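Putative methyl-accepting chemotaxis protein (Salmonella enterica subsp. enterica serovar Typhimurium str. LT2, PDB 6DB1) probably senses chemical ligands through its N-terminal four-helix domain and relays the signal that directs chemotactic swimming. Local coordinates at residues Leu60-Ser74 against Leu87-Val99. Numbering follows the deposited sequence.
Sequences LENMRQKLEEMKALS and LSNWQALLEKGVV
Leu67 runs past Trp90 in the opposite direction and sets CD1 over the face of its indole, and the geometry identifies a CH-pi contact: Leu67 CD1 stands 3.9 Å from the centroid of the five-membered ring, only 23° off its normal. Leu67 CD2 turns instead to the backbone of helix 87-99, 3.8 Å from Gln91 CA, so that the whole side chain fills a hole formed by Leu87, Trp90, Gln91 and Leu94. Selenomethionine Met63 is a second knob, among Trp90, Leu93, Leu94 and Val98. With CG anti to the backbone N and an extended chain beyond it, its terminal CE in this conformer, one of two, reaches Leu93 CG at 3.5 Å. Leu94 answers from the other helix, lodged among Leu60, Met63, Arg64 and Leu67. This reciprocal knobs-into-holes packing joins two antiparallel neighbours of the four-helix bundle, whose segment axes approach to 10.5 Å at 158°. At the indole's six-membered ring, Met70 SE makes a Met-aromatic contact at the edge, 5.4 Å from the centroid, while Phe128 of helix 110-144 meets Trp90 edge-to-face, which places the contact beside the bundle core.

The flank carrying Arg64, Lys71 and Gln91 is looser and polar. Here a hydrogen bond runs from Lys71 NZ to Gln91 OE1 (2.7 Å), the donor tilted 31° from the carbonyl plane. A longer salt bridge joins Lys71 NZ to Glu68 OE1 at 3.5 Å, and Gln91 NE2 gives a weak bond to Glu95 OE2. Toward the other end of this flank, Arg64 bends at chi3 and lays its guanidinium obliquely against methyls Leu94 CD2 and Val99 CG2, a van der Waals contact. The chemistry therefore implies cohesion chiefly from apolar interdigitation around Trp90, with the lysine-glutamine bond at the partly exposed margin.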
ATOM      1  N   LEU A  60      -9.317   4.230  10.184  1.00 57.70           N
ATOM      2  CA  LEU A  60      -9.535   5.632   9.863  1.00 57.92           C
ATOM      3  C   LEU A  60      -8.565   6.476  10.689  1.00 58.57           C
ATOM      4  O   LEU A  60      -7.863   7.334  10.153  1.00 59.16           O
ATOM      5  CB  LEU A  60     -10.994   5.999  10.152  1.00 57.76           C
ATOM      6  CG  LEU A  60     -11.403   7.445   9.869  1.00 59.31           C
ATOM      7  CD1 LEU A  60     -12.887   7.537   9.593  1.00 61.05           C
ATOM      8  CD2 LEU A  60     -11.022   8.381  11.006  1.00 59.50           C
ATOM      9  N   GLU A  61      -8.492   6.178  11.980  1.00 52.30           N
ATOM     10  CA  GLU A  61      -7.602   6.903  12.866  1.00 53.69           C
ATOM     11  C   GLU A  61      -6.136   6.687  12.443  1.00 50.03           C
ATOM     12  O   GLU A  61      -5.343   7.629  12.509  1.00 47.70           O
ATOM     13  CB  GLU A  61      -7.841   6.509  14.321  1.00 58.83           C
ATOM     14  CG  GLU A  61      -8.154   7.697  15.195  1.00 62.38           C
ATOM     15  CD  GLU A  61      -7.069   8.754  15.197  1.00 64.01           C
ATOM     16  OE1 GLU A  61      -7.402   9.936  15.414  1.00 67.43           O
ATOM     17  OE2 GLU A  61      -5.889   8.393  14.988  1.00 67.10           O
ATOM     18  N   ASN A  62      -5.776   5.482  11.989  1.00 49.27           N
ATOM     19  CA  ASN A  62      -4.389   5.214  11.548  1.00 47.01           C
ATOM     20  C   ASN A  62      -4.084   5.995  10.255  1.00 43.71           C
ATOM     21  O   ASN A  62      -2.957   6.466  10.060  1.00 41.63           O
ATOM     22  CB  ASN A  62      -4.116   3.717  11.373  1.00 48.86           C
ATOM     23  CG  ASN A  62      -3.978   2.954  12.674  1.00 54.45           C
ATOM     24  OD1 ASN A  62      -3.773   3.541  13.738  1.00 55.13           O
ATOM     25  ND2 ASN A  62      -4.037   1.633  12.592  1.00 57.00           N
HETATM   26  N   MSE A  63      -5.086   6.125   9.381  0.50 43.21           N
HETATM   27  CA  MSE A  63      -4.945   6.852   8.119  0.50 41.10           C
HETATM   28  C   MSE A  63      -4.722   8.326   8.394  0.50 40.80           C
HETATM   29  O   MSE A  63      -3.920   8.985   7.730  0.50 37.42           O
HETATM   30  CB  MSE A  63      -6.228   6.604   7.331  0.50 42.51           C
HETATM   31  CG  MSE A  63      -6.112   6.862   5.829  0.50 41.50           C
HETATM   32 SE   MSE A  63      -7.795   6.349   4.930  0.50 45.98          SE
HETATM   33  CE  MSE A  63      -7.662   7.636   3.443  0.50 44.14           C
ATOM     34  N   ARG A  64      -5.438   8.844   9.387  1.00 42.70           N
ATOM     35  CA  ARG A  64      -5.336  10.240   9.799  1.00 45.05           C
ATOM     36  C   ARG A  64      -3.954  10.476  10.429  1.00 45.30           C
ATOM     37  O   ARG A  64      -3.314  11.500  10.153  1.00 46.70           O
ATOM     38  CB  ARG A  64      -6.449  10.574  10.795  1.00 49.41           C
ATOM     39  CG  ARG A  64      -6.525  12.044  11.171  1.00 53.43           C
ATOM     40  CD  ARG A  64      -7.473  12.292  12.330  1.00 58.96           C
ATOM     41  NE  ARG A  64      -8.823  11.789  12.122  1.00 64.01           N
ATOM     42  CZ  ARG A  64      -9.777  12.396  11.402  1.00 69.50           C
ATOM     43  NH1 ARG A  64      -9.507  13.486  10.705  1.00 71.27           N
ATOM     44  NH2 ARG A  64     -11.011  11.917  11.401  1.00 75.35           N
ATOM     45  N   GLN A  65      -3.503   9.546  11.279  0.60 44.56           N
ATOM     46  CA  GLN A  65      -2.182   9.660  11.910  0.60 43.71           C
ATOM     47  C   GLN A  65      -1.080   9.602  10.844  0.60 40.57           C
ATOM     48  O   GLN A  65      -0.075  10.296  10.967  0.60 41.32           O
ATOM     49  CB  GLN A  65      -1.950   8.564  12.956  0.60 45.76           C
ATOM     50  CG  GLN A  65      -0.537   8.563  13.538  0.60 47.22           C
ATOM     51  CD  GLN A  65      -0.174   9.867  14.212  0.60 49.44           C
ATOM     52  OE1 GLN A  65      -1.019  10.548  14.793  0.60 53.35           O
ATOM     53  NE2 GLN A  65       1.101  10.215  14.161  0.60 49.59           N
ATOM     54  N   LYS A  66      -1.233   8.762   9.822  1.00 37.64           N
ATOM     55  CA  LYS A  66      -0.207   8.669   8.789  1.00 35.62           C
ATOM     56  C   LYS A  66      -0.183   9.941   7.935  1.00 32.36           C
ATOM     57  O   LYS A  66       0.867  10.340   7.531  1.00 31.18           O
ATOM     58  CB  LYS A  66      -0.359   7.380   7.986  1.00 35.08           C
ATOM     59  CG  LYS A  66       0.008   6.140   8.783  1.00 37.25           C
ATOM     60  CD  LYS A  66       1.411   6.209   9.350  1.00 37.82           C
ATOM     61  CE  LYS A  66       1.776   5.010  10.194  1.00 40.92           C
ATOM     62  NZ  LYS A  66       3.115   5.198  10.788  1.00 42.13           N
ATOM     63  N   LEU A  67      -1.316  10.582   7.697  1.00 32.89           N
ATOM     64  CA  LEU A  67      -1.314  11.845   6.969  1.00 33.42           C
ATOM     65  C   LEU A  67      -0.554  12.899   7.786  1.00 34.45           C
ATOM     66  O   LEU A  67       0.217  13.666   7.243  1.00 33.16           O
ATOM     67  CB  LEU A  67      -2.750  12.308   6.708  1.00 34.34           C
ATOM     68  CG  LEU A  67      -2.892  13.695   6.079  1.00 34.44           C
ATOM     69  CD1 LEU A  67      -2.259  13.746   4.698  1.00 32.45           C
ATOM     70  CD2 LEU A  67      -4.359  14.114   6.015  1.00 37.00           C
ATOM     71  N   GLU A  68      -0.794  12.952   9.092  1.00 36.71           N
ATOM     72  CA  GLU A  68      -0.116  13.941   9.917  1.00 40.01           C
ATOM     73  C   GLU A  68       1.397  13.710   9.859  1.00 39.69           C
ATOM     74  O   GLU A  68       2.159  14.648   9.743  1.00 39.79           O
ATOM     75  CB  GLU A  68      -0.619  13.886  11.361  1.00 45.46           C
ATOM     76  CG  GLU A  68      -1.992  14.499  11.547  1.00 49.86           C
ATOM     77  CD  GLU A  68      -2.164  15.868  10.923  1.00 53.01           C
ATOM     78  OE1 GLU A  68      -2.731  15.941   9.819  1.00 54.37           O
ATOM     79  OE2 GLU A  68      -1.716  16.855  11.533  1.00 63.43           O
ATOM     80  N   GLU A  69       1.813  12.455   9.905  1.00 37.67           N
ATOM     81  CA  GLU A  69       3.225  12.098   9.854  1.00 38.19           C
ATOM     82  C   GLU A  69       3.798  12.458   8.469  1.00 36.68           C
ATOM     83  O   GLU A  69       4.960  12.929   8.352  1.00 36.72           O
ATOM     84  CB  GLU A  69       3.354  10.605  10.147  1.00 40.99           C
ATOM     85  CG  GLU A  69       4.597  10.205  10.897  1.00 46.47           C
ATOM     86  CD  GLU A  69       4.743   8.696  11.040  1.00 51.16           C
ATOM     87  OE1 GLU A  69       5.900   8.222  10.972  1.00 55.39           O
ATOM     88  OE2 GLU A  69       3.703   7.993  11.189  1.00 47.68           O
HETATM   89  N   MSE A  70       2.990  12.288   7.425  1.00 32.10           N
HETATM   90  CA  MSE A  70       3.466  12.615   6.074  1.00 30.09           C
HETATM   91  C   MSE A  70       3.699  14.082   5.967  1.00 31.15           C
HETATM   92  O   MSE A  70       4.728  14.508   5.427  1.00 29.24           O
HETATM   93  CB  MSE A  70       2.506  12.178   4.970  1.00 28.08           C
HETATM   94  CG  MSE A  70       3.185  12.168   3.582  1.00 27.60           C
HETATM   95 SE   MSE A  70       4.401  10.630   3.366  1.00 27.81          SE
HETATM   96  CE  MSE A  70       5.025  11.121   1.580  1.00 26.35           C
ATOM     97  N   LYS A  71       2.764  14.874   6.505  1.00 34.70           N
ATOM     98  CA  LYS A  71       2.864  16.350   6.470  1.00 37.86           C
ATOM     99  C   LYS A  71       4.116  16.848   7.205  1.00 39.77           C
ATOM    100  O   LYS A  71       4.783  17.792   6.742  1.00 40.90           O
ATOM    101  CB  LYS A  71       1.645  16.992   7.141  1.00 41.07           C
ATOM    102  CG  LYS A  71       0.363  16.971   6.323  1.00 40.84           C
ATOM    103  CD  LYS A  71      -0.815  17.501   7.085  1.00 44.94           C
ATOM    104  CE  LYS A  71      -2.004  17.748   6.190  1.00 47.30           C
ATOM    105  NZ  LYS A  71      -3.227  17.959   6.991  1.00 50.55           N
ATOM    106  N   ALA A  72       4.385  16.254   8.372  1.00 38.73           N
ATOM    107  CA  ALA A  72       5.534  16.628   9.209  1.00 41.07           C
ATOM    108  C   ALA A  72       6.865  16.370   8.485  1.00 41.23           C
ATOM    109  O   ALA A  72       7.834  17.072   8.755  1.00 41.05           O
ATOM    110  CB  ALA A  72       5.470  15.896  10.538  1.00 43.07           C
ATOM    111  N   LEU A  73       6.894  15.395   7.564  1.00 38.19           N
ATOM    112  CA  LEU A  73       8.104  14.998   6.791  1.00 39.13           C
ATOM    113  C   LEU A  73       8.236  15.745   5.457  1.00 37.72           C
ATOM    114  O   LEU A  73       9.290  15.658   4.829  1.00 36.84           O
ATOM    115  CB  LEU A  73       7.998  13.505   6.434  1.00 39.43           C
ATOM    116  CG  LEU A  73       8.092  12.489   7.572  1.00 40.71           C
ATOM    117  CD1 LEU A  73       7.907  11.080   7.030  1.00 38.76           C
ATOM    118  CD2 LEU A  73       9.418  12.589   8.310  1.00 44.46           C
ATOM    119  N   SER A  74       7.204  16.484   5.042  1.00 38.83           N
ATOM    120  CA  SER A  74       7.143  17.070   3.710  1.00 38.48           C
ATOM    121  C   SER A  74       7.357  18.598   3.685  1.00 42.16           C
ATOM    122  O   SER A  74       7.023  19.331   4.642  1.00 43.05           O
ATOM    123  CB  SER A  74       5.822  16.689   3.108  1.00 37.99           C
ATOM    124  OG  SER A  74       5.626  15.278   3.235  1.00 39.57           O
ATOM    125  N   LEU A  87      -0.327  15.122  -0.386  1.00 39.68           N
ATOM    126  CA  LEU A  87      -0.984  15.536   0.860  1.00 37.73           C
ATOM    127  C   LEU A  87      -2.417  16.017   0.594  1.00 38.88           C
ATOM    128  O   LEU A  87      -3.314  15.724   1.384  1.00 37.79           O
ATOM    129  CB  LEU A  87      -0.155  16.638   1.522  1.00 37.64           C
ATOM    130  CG  LEU A  87       1.265  16.246   1.925  1.00 37.64           C
ATOM    131  CD1 LEU A  87       2.042  17.446   2.450  1.00 38.83           C
ATOM    132  CD2 LEU A  87       1.245  15.133   2.947  1.00 37.15           C
ATOM    133  N   SER A  88      -2.648  16.745  -0.492  1.00 40.60           N
ATOM    134  CA  SER A  88      -4.002  17.248  -0.759  1.00 42.80           C
ATOM    135  C   SER A  88      -4.952  16.116  -1.145  1.00 40.28           C
ATOM    136  O   SER A  88      -6.084  16.112  -0.711  1.00 42.28           O
ATOM    137  CB  SER A  88      -3.991  18.306  -1.812  1.00 47.24           C
ATOM    138  OG  SER A  88      -3.378  19.470  -1.306  1.00 53.62           O
ATOM    139  N   ASN A  89      -4.498  15.175  -1.956  1.00 40.10           N
ATOM    140  CA  ASN A  89      -5.358  14.053  -2.373  1.00 40.04           C
ATOM    141  C   ASN A  89      -5.567  13.098  -1.192  1.00 38.45           C
ATOM    142  O   ASN A  89      -6.657  12.521  -1.034  1.00 39.75           O
ATOM    143  CB  ASN A  89      -4.810  13.370  -3.631  1.00 40.86           C
ATOM    144  CG  ASN A  89      -4.939  14.253  -4.851  1.00 44.48           C
ATOM    145  OD1 ASN A  89      -5.636  15.264  -4.812  1.00 46.50           O
ATOM    146  ND2 ASN A  89      -4.310  13.865  -5.948  1.00 45.26           N
ATOM    147  N   TRP A  90      -4.548  12.940  -0.352  1.00 37.02           N
ATOM    148  CA  TRP A  90      -4.666  12.086   0.827  1.00 35.53           C
ATOM    149  C   TRP A  90      -5.720  12.697   1.752  1.00 37.40           C
ATOM    150  O   TRP A  90      -6.638  12.022   2.203  1.00 36.47           O
ATOM    151  CB  TRP A  90      -3.319  11.999   1.548  1.00 33.63           C
ATOM    152  CG  TRP A  90      -3.178  10.946   2.606  1.00 31.12           C
ATOM    153  CD1 TRP A  90      -4.131  10.446   3.439  1.00 31.64           C
ATOM    154  CD2 TRP A  90      -1.931  10.394   3.061  1.00 30.43           C
ATOM    155  NE1 TRP A  90      -3.574   9.547   4.309  1.00 31.64           N
ATOM    156  CE2 TRP A  90      -2.222   9.502   4.103  1.00 30.50           C
ATOM    157  CE3 TRP A  90      -0.610  10.515   2.633  1.00 30.26           C
ATOM    158  CZ2 TRP A  90      -1.235   8.771   4.754  1.00 30.18           C
ATOM    159  CZ3 TRP A  90       0.370   9.786   3.265  1.00 31.09           C
ATOM    160  CH2 TRP A  90       0.058   8.944   4.332  1.00 31.35           C
ATOM    161  N   GLN A  91      -5.558  13.997   2.023  1.00 40.59           N
ATOM    162  CA  GLN A  91      -6.475  14.719   2.940  1.00 43.37           C
ATOM    163  C   GLN A  91      -7.908  14.716   2.383  1.00 44.50           C
ATOM    164  O   GLN A  91      -8.863  14.593   3.146  1.00 47.47           O
ATOM    165  CB  GLN A  91      -5.968  16.137   3.224  1.00 44.48           C
ATOM    166  CG  GLN A  91      -6.910  16.939   4.118  1.00 47.87           C
ATOM    167  CD  GLN A  91      -6.260  18.159   4.719  1.00 51.80           C
ATOM    168  OE1 GLN A  91      -5.072  18.163   5.035  1.00 51.30           O
ATOM    169  NE2 GLN A  91      -7.053  19.194   4.946  1.00 55.87           N
ATOM    170  N   ALA A  92      -8.062  14.844   1.068  1.00 47.03           N
ATOM    171  CA  ALA A  92      -9.395  14.833   0.475  1.00 47.69           C
ATOM    172  C   ALA A  92     -10.029  13.442   0.647  1.00 46.31           C
ATOM    173  O   ALA A  92     -11.182  13.324   1.050  1.00 42.40           O
ATOM    174  CB  ALA A  92      -9.312  15.234  -0.981  1.00 48.36           C
ATOM    175  N   LEU A  93      -9.270  12.399   0.319  1.00 43.71           N
ATOM    176  CA  LEU A  93      -9.761  11.041   0.417  1.00 45.16           C
ATOM    177  C   LEU A  93     -10.316  10.784   1.819  1.00 48.39           C
ATOM    178  O   LEU A  93     -11.368  10.156   1.978  1.00 47.48           O
ATOM    179  CB  LEU A  93      -8.612  10.086   0.083  1.00 44.97           C
ATOM    180  CG  LEU A  93      -8.882   8.599   0.292  1.00 43.62           C
ATOM    181  CD1 LEU A  93     -10.150   8.158  -0.425  1.00 43.98           C
ATOM    182  CD2 LEU A  93      -7.684   7.788  -0.181  1.00 44.34           C
ATOM    183  N   LEU A  94      -9.626  11.330   2.813  1.00 48.47           N
ATOM    184  CA  LEU A  94      -9.971  11.140   4.200  1.00 47.58           C
ATOM    185  C   LEU A  94     -11.171  11.995   4.610  1.00 51.91           C
ATOM    186  O   LEU A  94     -12.138  11.468   5.171  1.00 52.48           O
ATOM    187  CB  LEU A  94      -8.753  11.503   5.056  1.00 48.07           C
ATOM    188  CG  LEU A  94      -8.956  11.481   6.574  1.00 49.51           C
ATOM    189  CD1 LEU A  94      -9.196  10.063   7.089  1.00 47.09           C
ATOM    190  CD2 LEU A  94      -7.755  12.099   7.273  1.00 51.92           C
ATOM    191  N   GLU A  95     -11.113  13.296   4.358  1.00 53.70           N
ATOM    192  CA  GLU A  95     -12.174  14.199   4.855  1.00 58.26           C
ATOM    193  C   GLU A  95     -13.447  14.153   4.004  1.00 59.90           C
ATOM    194  O   GLU A  95     -14.502  14.525   4.517  1.00 61.13           O
ATOM    195  CB  GLU A  95     -11.657  15.633   4.940  1.00 58.67           C
ATOM    196  CG  GLU A  95     -10.759  15.850   6.137  1.00 61.20           C
ATOM    197  CD  GLU A  95      -9.831  17.045   6.032  1.00 68.27           C
ATOM    198  OE1 GLU A  95      -8.817  17.050   6.763  1.00 73.22           O
ATOM    199  OE2 GLU A  95     -10.120  17.961   5.217  1.00 74.72           O
ATOM    200  N   LYS A  96     -13.371  13.698   2.756  1.00 59.30           N
ATOM    201  CA  LYS A  96     -14.554  13.691   1.887  1.00 60.70           C
ATOM    202  C   LYS A  96     -14.991  12.265   1.531  1.00 59.57           C
ATOM    203  O   LYS A  96     -16.139  12.076   1.138  1.00 64.13           O
ATOM    204  CB  LYS A  96     -14.271  14.459   0.592  1.00 62.72           C
ATOM    205  CG  LYS A  96     -13.910  15.930   0.756  1.00 66.10           C
ATOM    206  CD  LYS A  96     -13.580  16.597  -0.565  1.00 72.42           C
ATOM    207  CE  LYS A  96     -13.204  18.057  -0.428  1.00 78.18           C
ATOM    208  NZ  LYS A  96     -12.876  18.659  -1.744  1.00 84.04           N
ATOM    209  N   GLY A  97     -14.104  11.275   1.638  1.00 54.17           N
ATOM    210  CA  GLY A  97     -14.488   9.922   1.280  1.00 53.58           C
ATOM    211  C   GLY A  97     -14.702   9.032   2.494  1.00 55.11           C
ATOM    212  O   GLY A  97     -15.816   8.588   2.770  1.00 56.18           O
ATOM    213  N   VAL A  98     -13.625   8.848   3.246  1.00 50.35           N
ATOM    214  CA  VAL A  98     -13.553   7.953   4.385  1.00 47.97           C
ATOM    215  C   VAL A  98     -14.419   8.401   5.566  1.00 48.79           C
ATOM    216  O   VAL A  98     -15.164   7.593   6.121  1.00 46.06           O
ATOM    217  CB  VAL A  98     -12.090   7.803   4.828  1.00 47.87           C
ATOM    218  CG1 VAL A  98     -11.966   7.187   6.209  1.00 50.22           C
ATOM    219  CG2 VAL A  98     -11.290   7.016   3.803  1.00 49.22           C
ATOM    220  N   VAL A  99     -14.251   9.632   6.013  1.00 47.89           N
ATOM    221  CA  VAL A  99     -14.980  10.092   7.176  1.00 49.96           C
ATOM    222  C   VAL A  99     -16.492  10.038   6.915  1.00 52.89           C
ATOM    223  O   VAL A  99     -17.229   9.497   7.733  1.00 57.63           O
ATOM    224  CB  VAL A  99     -14.506  11.487   7.625  1.00 48.34           C
ATOM    225  CG1 VAL A  99     -15.510  12.152   8.552  1.00 49.97           C
ATOM    226  CG2 VAL A  99     -13.133  11.419   8.272  1.00 46.75           C
TER